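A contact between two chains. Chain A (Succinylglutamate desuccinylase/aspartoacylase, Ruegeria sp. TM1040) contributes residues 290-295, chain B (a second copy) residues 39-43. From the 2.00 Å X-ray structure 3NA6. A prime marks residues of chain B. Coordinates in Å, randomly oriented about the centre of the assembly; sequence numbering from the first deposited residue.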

# COMPACT_ATOMS: atom_id res chain seq x y z
N PRO A 290 8.95 24.06 3.92
CA PRO A 290 9.34 22.88 3.17
C PRO A 290 9.14 23.01 1.68
O PRO A 290 9.47 22.08 0.96
CB PRO A 290 8.36 21.83 3.68
CG PRO A 290 7.11 22.57 3.78
CD PRO A 290 7.53 23.97 4.33
N ASP A 291 8.58 24.11 1.19
CA ASP A 291 8.32 24.16 -0.24
C ASP A 291 8.67 25.44 -1.00
O ASP A 291 8.34 25.57 -2.17
CB ASP A 291 6.88 23.77 -0.50
CG ASP A 291 5.88 24.70 0.14
OD1 ASP A 291 6.20 25.84 0.51
OD2 ASP A 291 4.72 24.29 0.23
N ARG A 292 9.34 26.37 -0.35
CA ARG A 292 9.89 27.52 -1.04
C ARG A 292 11.08 28.11 -0.26
O ARG A 292 11.35 27.75 0.89
CB ARG A 292 8.81 28.60 -1.26
CG ARG A 292 8.18 29.20 0.00
CD ARG A 292 6.72 29.69 -0.28
NE ARG A 292 5.83 28.56 -0.56
CZ ARG A 292 5.15 28.34 -1.70
NH1 ARG A 292 5.18 29.18 -2.72
NH2 ARG A 292 4.40 27.24 -1.81
N THR A 293 11.81 29.00 -0.93
CA THR A 293 12.89 29.74 -0.31
C THR A 293 12.48 31.18 -0.10
O THR A 293 11.53 31.69 -0.71
CB THR A 293 14.14 29.74 -1.22
OG1 THR A 293 13.78 30.27 -2.50
CG2 THR A 293 14.71 28.27 -1.35
N GLY A 294 13.24 31.85 0.76
CA GLY A 294 13.14 33.30 0.93
C GLY A 294 12.16 33.72 2.01
O GLY A 294 12.06 34.90 2.30
N GLU A 295 11.46 32.77 2.62
CA GLU A 295 10.43 33.10 3.59
C GLU A 295 11.01 33.13 5.00
O GLU A 295 11.81 32.28 5.36
CB GLU A 295 9.32 32.04 3.49
CG GLU A 295 7.96 32.44 3.99
CD GLU A 295 6.88 31.39 3.65
OE1 GLU A 295 6.66 30.44 4.44
OE2 GLU A 295 6.24 31.52 2.59
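Chain B, residues 39-43: IPITV

The shortest approach between the two stretches is a hydroxyl-to-hydroxyl hydrogen bond: Thr293 OG1 lies 2.7 Å from Thr42′ OG1. Either threonine could be the donor, and both side chains are directed to make the meeting possible, since the CA-to-CB bond of each points toward the opposing stretch. Thr293 has chi1 at 56° (p) and Thr42′ has chi1 at -74° (m). The hydroxyl of Thr42′ is also hydrogen-bonded elsewhere in the structure.

A backbone carbonyl also lies close to the hydroxyl of Thr293. Thr293 OG1 is 3.2 Å from the carbonyl oxygen Ile41′ O, a distance and geometry that allow at most a weak hydrogen bond. Thr293 OG1 therefore sits in a polar notch formed by the backbone carbonyl of one residue and the side chain of the next. Ile41′ takes part through its backbone: its CA-to-CB bond points away from chain A, and the closest approach of its side chain to chain A is Ile41′ CB to Thr293 OG1, 5.8 Å.

This alternation is what an extended chain produces. Residues 39 to 43 of chain B belong to a strand that continues in both directions, with phi/psi values running from -65/143 at Pro40′ through -149/142 at Ile41′ to -125/135 at Thr42′. The CA-to-CB bonds of Pro40′ and Thr42′ accordingly point toward chain A, and those of Ile39′ and Ile41′ away from it. Chain A has no regular secondary structure here. Arg292 (-155/168) and Thr293 (-108/163) are nevertheless extended, and Gly294 then turns to positive phi (91/-3), where a CB would be jammed against the carbonyl oxygen of the preceding residue.

The touching parts run in nearly the same direction: the vector from Asp291 CA to Gly294 CA makes an angle of 13° with that from Pro40′ CA to Thr42′ CA. The register is set at Arg292 and Pro40′, whose CA atoms are 5.0 Å apart. No backbone-to-backbone hydrogen bond links the stretches, so the similar direction does not amount to sheet pairing.

Around the polar centre, packing is dominated by the ring of Pro40′. Its CB is 3.7 Å from Thr293 CG2, so the methyl of the threonine meets the proline while its hydroxyl reaches the polar notch. On the chain A backbone, Asp291 O approaches Pro40′ CG at 3.4 Å and Arg292 CA approaches the same CG at 3.8 Å. Thr293 and Pro40′ each have 66 Å² covered by the other stretch, against a summed buried surface of 209 Å².

Farther out, the CA-to-CB bonds of Asp291 and Arg292 point away from chain B, and the two residues form a salt bridge with each other, Arg292 NE lying 2.9 Å from Asp291 OD1. Their contacts with Pro40′ are thus made by main-chain atoms. Glu295 and Val43′ are out of reach at the far end.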

# COMPACT_ATOMS: atom_id res chain seq x y z
N ILE B 39 10.80 23.05 -7.90
CA ILE B 39 11.99 22.93 -7.04
C ILE B 39 12.42 24.32 -6.52
O ILE B 39 12.75 25.17 -7.32
CB ILE B 39 13.17 22.32 -7.82
CG1 ILE B 39 12.77 20.98 -8.41
CG2 ILE B 39 14.40 22.16 -6.90
CD1 ILE B 39 13.90 20.31 -9.18
N PRO B 40 12.45 24.55 -5.19
CA PRO B 40 12.78 25.91 -4.74
C PRO B 40 14.19 26.29 -5.09
O PRO B 40 15.09 25.45 -5.05
CB PRO B 40 12.62 25.83 -3.22
CG PRO B 40 11.54 24.80 -3.07
CD PRO B 40 12.00 23.74 -4.05
N ILE B 41 14.38 27.55 -5.46
CA ILE B 41 15.68 28.07 -5.81
C ILE B 41 15.75 29.54 -5.44
O ILE B 41 14.76 30.26 -5.57
CB ILE B 41 16.00 27.83 -7.32
CG1 ILE B 41 17.44 28.27 -7.66
CG2 ILE B 41 14.95 28.50 -8.22
CD1 ILE B 41 17.91 27.71 -9.01
N THR B 42 16.90 29.97 -4.95
CA THR B 42 17.18 31.38 -4.73
C THR B 42 18.48 31.72 -5.46
O THR B 42 19.46 30.96 -5.41
CB THR B 42 17.33 31.71 -3.23
OG1 THR B 42 16.05 31.70 -2.60
CG2 THR B 42 17.94 33.09 -3.05
N VAL B 43 18.48 32.84 -6.17
CA VAL B 43 19.71 33.38 -6.78
C VAL B 43 19.97 34.72 -6.16
O VAL B 43 19.05 35.56 -6.07
CB VAL B 43 19.62 33.52 -8.29
CG1 VAL B 43 20.94 34.13 -8.85
CG2 VAL B 43 19.30 32.16 -8.92